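Local coordinates for protein glucosamine-6-phosphate deaminase (Bacillus subtilis, PDB 2BKX) that belongs to a family of Rossmann-like alpha/beta enzymes and holds fructose-6-phosphate in its ligand pocket, at residues 119-122 with 123-127; 104-107 with 108-111; 144-147 with 148-152. All coordinates share one frame; numbering follows the deposited sequence.

Interaction 1 of 3, residues 119-122 with 123-127; sequences LVDS and LGDTD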
loop_
_atom_site.group_PDB
_atom_site.type_symbol
_atom_site.label_atom_id
_atom_site.label_comp_id
_atom_site.label_asym_id
_atom_site.label_seq_id
_atom_site.Cartn_x
_atom_site.Cartn_y
_atom_site.Cartn_z
ATOM N N LEU A 119 12.770 7.272 9.840
ATOM C CA LEU A 119 11.544 7.923 10.271
ATOM C C LEU A 119 10.515 6.915 10.669
ATOM O O LEU A 119 9.892 7.048 11.698
ATOM C CB LEU A 119 11.046 8.808 9.155
ATOM C CG LEU A 119 9.685 9.472 9.344
ATOM C CD1 LEU A 119 9.649 10.354 10.579
ATOM C CD2 LEU A 119 9.417 10.249 8.079
ATOM N N VAL A 120 10.291 5.902 9.838
ATOM C CA VAL A 120 9.303 4.875 10.183
ATOM C C VAL A 120 9.647 4.247 11.533
ATOM O O VAL A 120 8.763 4.045 12.351
ATOM C CB VAL A 120 9.205 3.794 9.063
ATOM C CG1 VAL A 120 8.224 2.665 9.445
ATOM C CG2 VAL A 120 8.763 4.446 7.772
ATOM N N ASP A 121 10.928 3.954 11.786
ATOM C CA ASP A 121 11.308 3.399 13.087
ATOM C C ASP A 121 10.996 4.344 14.220
ATOM O O ASP A 121 10.463 3.934 15.251
ATOM C CB ASP A 121 12.785 3.040 13.115
ATOM C CG ASP A 121 13.208 2.401 14.440
ATOM O OD1 ASP A 121 13.200 1.172 14.499
ATOM O OD2 ASP A 121 13.530 3.107 15.412
ATOM N N SER A 122 11.287 5.617 14.016
ATOM C CA SER A 122 11.081 6.598 15.073
ATOM C C SER A 122 9.607 6.800 15.423
ATOM O O SER A 122 9.253 7.206 16.540
ATOM C CB SER A 122 11.719 7.921 14.710
ATOM O OG SER A 122 10.871 8.675 13.860
ATOM N N LEU A 123 8.741 6.507 14.458
ATOM C CA LEU A 123 7.302 6.635 14.692
ATOM C C LEU A 123 6.750 5.519 15.533
ATOM O O LEU A 123 5.600 5.588 15.954
ATOM C CB LEU A 123 6.555 6.737 13.364
ATOM C CG LEU A 123 6.905 7.949 12.526
ATOM C CD1 LEU A 123 6.266 7.817 11.116
ATOM C CD2 LEU A 123 6.487 9.209 13.211
ATOM N N GLY A 124 7.549 4.492 15.773
ATOM C CA GLY A 124 7.090 3.305 16.448
ATOM C C GLY A 124 6.581 2.225 15.524
ATOM O O GLY A 124 5.865 1.349 15.951
ATOM N N ASP A 125 6.971 2.269 14.253
ATOM C CA ASP A 125 6.496 1.338 13.226
ATOM C C ASP A 125 5.019 1.666 12.964
ATOM O O ASP A 125 4.457 2.562 13.603
ATOM C CB ASP A 125 6.610 -0.157 13.610
ATOM C CG ASP A 125 7.927 -0.539 14.287
ATOM O OD1 ASP A 125 9.023 -0.186 13.793
ATOM O OD2 ASP A 125 7.854 -1.273 15.312
ATOM N N THR A 126 4.375 0.954 12.032
ATOM C CA THR A 126 2.934 1.150 11.797
ATOM C C THR A 126 2.008 0.305 12.701
ATOM O O THR A 126 2.337 -0.858 13.058
ATOM C CB THR A 126 2.628 0.901 10.312
ATOM O OG1 THR A 126 2.905 -0.474 10.007
ATOM C CG2 THR A 126 3.472 1.795 9.446
ATOM N N ASP A 127 0.833 0.845 13.031
ATOM C CA ASP A 127 -0.228 0.139 13.703
ATOM C C ASP A 127 -1.036 -0.751 12.754
ATOM O O ASP A 127 -1.574 -1.797 13.136
ATOM C CB ASP A 127 -1.144 1.104 14.452
ATOM C CG ASP A 127 -0.446 1.715 15.632
ATOM O OD1 ASP A 127 -0.325 0.984 16.629
ATOM O OD2 ASP A 127 0.055 2.885 15.539
HETATM O O HOH W 1 10.151 1.334 15.919
#
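L119-S122 and L123-D125 meet where helix 109-122 ends: D125 N reaches V120 O (3.2 Å), G124 N reaches D121 O (3.0 Å), and G124 has turned to a positive phi of 92°. One residue ahead of the glycine, L123 N keeps the helical bond to L119 O at 3.0 Å, and a weak one to V120 O. L119 O is gripped twice, since S122 OG also binds it at 2.9 Å; this is possible because chi1 of 82° folds the hydroxyl between the backbone N and the carbonyl carbon, back over the last turn. One turn apart, the leucine side chains cross obliquely, L119 CD1 lying 4.1 Å from L123 CG. Both leucines then lean on F100 of strand 99-100, and L123 also touches T62 and V64 of strand 62-69, so the apolar side of the turn faces the sheet. On its polar side, D121 OD1 and D125 OD1 stand 4.4 Å apart, a like-charge pair that probably costs some energy. A water lies within hydrogen-bonding distance of D121 O and D125 OD1. The six-to-one bond enclosing the five-to-two bond, around a glycine in the left-handed helical conformation, defines a Schellman motif, here leading from the helix into strand 128-131.

Interaction 2 of 3, residues 104-107 with 108-111; sequences GNAD and DLEA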
loop_
_atom_site.group_PDB
_atom_site.type_symbol
_atom_site.label_atom_id
_atom_site.label_comp_id
_atom_site.label_asym_id
_atom_site.label_seq_id
_atom_site.Cartn_x
_atom_site.Cartn_y
_atom_site.Cartn_z
ATOM N N GLY A 104 10.531 11.214 -4.036
ATOM C CA GLY A 104 11.108 10.685 -5.262
ATOM C C GLY A 104 11.922 11.698 -6.036
ATOM O O GLY A 104 12.612 11.333 -6.983
ATOM N N ASN A 105 11.854 12.959 -5.640
ATOM C CA ASN A 105 12.565 14.032 -6.311
ATOM C C ASN A 105 13.807 14.457 -5.522
ATOM O O ASN A 105 14.469 15.451 -5.902
ATOM C CB ASN A 105 11.627 15.224 -6.502
ATOM C CG ASN A 105 11.939 15.986 -7.772
ATOM O OD1 ASN A 105 12.155 17.198 -7.758
ATOM N ND2 ASN A 105 12.013 15.253 -8.887
ATOM N N ALA A 106 14.191 13.701 -4.473
ATOM C CA ALA A 106 15.408 14.039 -3.726
ATOM C C ALA A 106 16.631 13.895 -4.603
ATOM O O ALA A 106 16.638 13.096 -5.511
ATOM C CB ALA A 106 15.560 13.190 -2.445
ATOM N N ASP A 107 17.658 14.678 -4.306
ATOM C CA ASP A 107 18.925 14.614 -5.041
ATOM C C ASP A 107 19.661 13.303 -4.844
ATOM O O ASP A 107 20.272 12.801 -5.761
ATOM C CB ASP A 107 19.826 15.773 -4.641
ATOM C CG ASP A 107 19.374 17.094 -5.214
ATOM O OD1 ASP A 107 18.619 17.127 -6.208
ATOM O OD2 ASP A 107 19.826 18.118 -4.668
ATOM N N ASP A 108 19.560 12.742 -3.649
ATOM C CA ASP A 108 20.248 11.495 -3.334
ATOM C C ASP A 108 19.159 10.540 -2.878
ATOM O O ASP A 108 18.698 10.581 -1.733
ATOM C CB ASP A 108 21.279 11.729 -2.244
ATOM C CG ASP A 108 22.094 10.483 -1.922
ATOM O OD1 ASP A 108 23.197 10.636 -1.365
ATOM O OD2 ASP A 108 21.653 9.348 -2.210
ATOM N N LEU A 109 18.752 9.664 -3.779
ATOM C CA LEU A 109 17.614 8.789 -3.472
ATOM C C LEU A 109 17.978 7.710 -2.449
ATOM O O LEU A 109 17.149 7.334 -1.623
ATOM C CB LEU A 109 17.107 8.165 -4.742
ATOM C CG LEU A 109 16.515 9.170 -5.721
ATOM C CD1 LEU A 109 16.149 8.391 -6.945
ATOM C CD2 LEU A 109 15.323 9.920 -5.164
ATOM N N GLU A 110 19.220 7.246 -2.471
ATOM C CA GLU A 110 19.682 6.304 -1.444
ATOM C C GLU A 110 19.584 6.891 -0.022
ATOM O O GLU A 110 19.112 6.232 0.941
ATOM C CB GLU A 110 21.124 5.893 -1.756
ATOM C CG GLU A 110 21.220 4.803 -2.791
ATOM C CD GLU A 110 22.597 4.089 -2.811
ATOM O OE1 GLU A 110 23.429 4.275 -1.866
ATOM O OE2 GLU A 110 22.850 3.317 -3.772
ATOM N N ALA A 111 20.060 8.122 0.123
ATOM C CA ALA A 111 19.979 8.799 1.392
ATOM C C ALA A 111 18.539 9.057 1.818
ATOM O O ALA A 111 18.194 8.893 2.986
ATOM C CB ALA A 111 20.782 10.123 1.372
#
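The carbonyl groups of G104 and A106 converge on one methyl of L109, while the neighbouring flat group, the D108 carboxylate, is met over a face. L109 CD2 lies 3.6 Å from G104 O and 3.5 Å from A106 O, and its apolar neighbour is A106 CB at 4.3 Å. The leucine's CG stands anti to its own carbonyl carbon (chi1 -65°), which brings CD2 back against the carbonyl oxygens of the incoming loop. At the D108 carboxylate, A111 N approaches OD2 at 3.1 Å from well above the plane, 68° out of it, although the N-H itself points almost straight at the oxygen (170°). This places D108 at the N-cap of helix 109-122, its side chain closing the first turn by binding the amide three residues on. The third helical position is an alanine, so the reciprocal side-chain bond of a capping box cannot form. Farther back, G104 is tied by a backbone bond to G71. No hydrogen bond joins 104-107 to 108-111; the two are held by chain connectivity and van der Waals contact. The chemistry therefore divides in two: a methyl against the loop's carbonyls, and an anionic cap whose charge is probably stabilised by the positive end of the helix dipole.

Interaction 3 of 3, residues 144-147 with 148-152; sequences PGTS and FKSRT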
loop_
_atom_site.group_PDB
_atom_site.type_symbol
_atom_site.label_atom_id
_atom_site.label_comp_id
_atom_site.label_asym_id
_atom_site.label_seq_id
_atom_site.Cartn_x
_atom_site.Cartn_y
_atom_site.Cartn_z
ATOM N N PRO A 144 9.726 -9.504 -7.513
ATOM C CA PRO A 144 10.303 -10.830 -7.322
ATOM C C PRO A 144 11.809 -10.835 -7.248
ATOM O O PRO A 144 12.491 -10.129 -8.002
ATOM C CB PRO A 144 9.777 -11.582 -8.542
ATOM C CG PRO A 144 8.462 -10.941 -8.823
ATOM C CD PRO A 144 8.683 -9.497 -8.551
ATOM N N GLY A 145 12.308 -11.592 -6.273
ATOM C CA GLY A 145 13.715 -11.657 -5.991
ATOM C C GLY A 145 14.189 -10.787 -4.854
ATOM O O GLY A 145 15.369 -10.828 -4.507
ATOM N N THR A 146 13.295 -9.980 -4.271
ATOM C CA THR A 146 13.689 -9.095 -3.208
ATOM C C THR A 146 13.827 -9.898 -1.914
ATOM O O THR A 146 12.969 -10.704 -1.566
ATOM C CB THR A 146 12.626 -7.981 -3.025
ATOM O OG1 THR A 146 12.494 -7.222 -4.231
ATOM C CG2 THR A 146 12.975 -6.993 -1.928
ATOM N N SER A 147 14.901 -9.657 -1.191
ATOM C CA SER A 147 15.062 -10.244 0.130
ATOM C C SER A 147 13.935 -9.884 1.089
ATOM O O SER A 147 13.486 -8.719 1.147
ATOM C CB SER A 147 16.346 -9.725 0.774
ATOM O OG SER A 147 16.502 -10.227 2.092
ATOM N N PHE A 148 13.496 -10.863 1.889
ATOM C CA PHE A 148 12.551 -10.608 2.951
ATOM C C PHE A 148 13.128 -9.706 4.046
ATOM O O PHE A 148 12.383 -9.205 4.883
ATOM C CB PHE A 148 12.011 -11.910 3.533
ATOM C CG PHE A 148 11.093 -12.680 2.613
ATOM C CD1 PHE A 148 10.790 -12.292 1.319
ATOM C CD2 PHE A 148 10.533 -13.854 3.079
ATOM C CE1 PHE A 148 9.925 -13.036 0.548
ATOM C CE2 PHE A 148 9.673 -14.603 2.270
ATOM C CZ PHE A 148 9.384 -14.190 1.041
ATOM N N LYS A 149 14.455 -9.525 4.079
ATOM C CA LYS A 149 15.089 -8.614 5.020
ATOM C C LYS A 149 15.219 -7.185 4.478
ATOM O O LYS A 149 15.759 -6.293 5.155
ATOM C CB LYS A 149 16.476 -9.127 5.422
ATOM C CG LYS A 149 16.413 -10.451 6.128
ATOM C CD LYS A 149 17.771 -10.930 6.640
ATOM C CE LYS A 149 17.629 -12.305 7.298
ATOM N NZ LYS A 149 18.801 -12.686 8.119
ATOM N N SER A 150 14.723 -6.934 3.264
ATOM C CA SER A 150 14.885 -5.628 2.658
ATOM C C SER A 150 14.239 -4.519 3.468
ATOM O O SER A 150 13.204 -4.716 4.117
ATOM C CB SER A 150 14.298 -5.645 1.251
ATOM O OG SER A 150 12.948 -6.022 1.207
ATOM N N ARG A 151 14.875 -3.349 3.395
ATOM C CA ARG A 151 14.415 -2.116 4.027
ATOM C C ARG A 151 14.083 -1.106 2.920
ATOM O O ARG A 151 14.111 -1.472 1.743
ATOM C CB ARG A 151 15.494 -1.609 4.980
ATOM C CG ARG A 151 15.705 -2.538 6.166
ATOM C CD ARG A 151 14.652 -2.362 7.217
ATOM N NE ARG A 151 14.900 -3.231 8.375
ATOM C CZ ARG A 151 14.199 -3.186 9.466
ATOM N NH1 ARG A 151 14.481 -4.030 10.469
ATOM N NH2 ARG A 151 13.182 -2.352 9.551
ATOM N N THR A 152 13.726 0.129 3.275
ATOM C CA THR A 152 13.312 1.072 2.255
ATOM C C THR A 152 14.476 1.236 1.273
ATOM O O THR A 152 15.643 1.387 1.690
ATOM C CB THR A 152 12.905 2.416 2.893
ATOM O OG1 THR A 152 11.821 2.236 3.831
ATOM C CG2 THR A 152 12.470 3.392 1.864
#
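S147 and S150 close a type I beta turn, and S147 adds an ST turn, its OG accepting from K149 N at 2.9 Å; both lie in the loop between strands 128-131 and 153-156 of this Rossmann-like fold. The tight part centres on S147 O, which takes two donors from one residue. S150 N reaches S147 O at 3.0 Å from above the carbonyl plane, 64° out of it, whereas S150 OG meets the same oxygen end-on, with a C=O...OG angle of 170°. S150 OG also bonds to I184 N, so this hydroxyl ties the turn to the start of helix 184-188. T146 packs against the same hydroxyl with a methyl, CG2 lying 3.3 Å from S150 OG, while its own OG1 is turned to E143 O. F148 leaves the turn toward I184, S221 and A222, and S147 C sits at the edge of its ring, near the ring plane. The opposite character belongs to K149: beyond CG its chain runs out extended and exposed, while its root stays close, CB being 3.5 Å from S147 OG. That serine oxygen is placed by a chi1 of 177°, anti to the backbone N of S147, which turns it forward over the turn to K149 N.

Interactions 2 and 1 bracket one element: residues 104-111 start helix 109-122 and residues 119-127 end it, their centres 20 Å apart and their nearest atoms about 9 Å. Interaction 3 comes later in the chain, yet reaches the middle of that helix, because R151 and T152 bond to E117 and T152 touches C113 and Y116. Its nearest atoms stay about 5 Å from interaction 1 and about 6 Å from interaction 2. None of the three lines the fructose-6-phosphate pocket: the side chains of V120 and T146 lie about 13 and 11 Å from the ligand, and G104 about 14 Å. Interaction 3 does follow pocket residues H138 and G140 in the same loop.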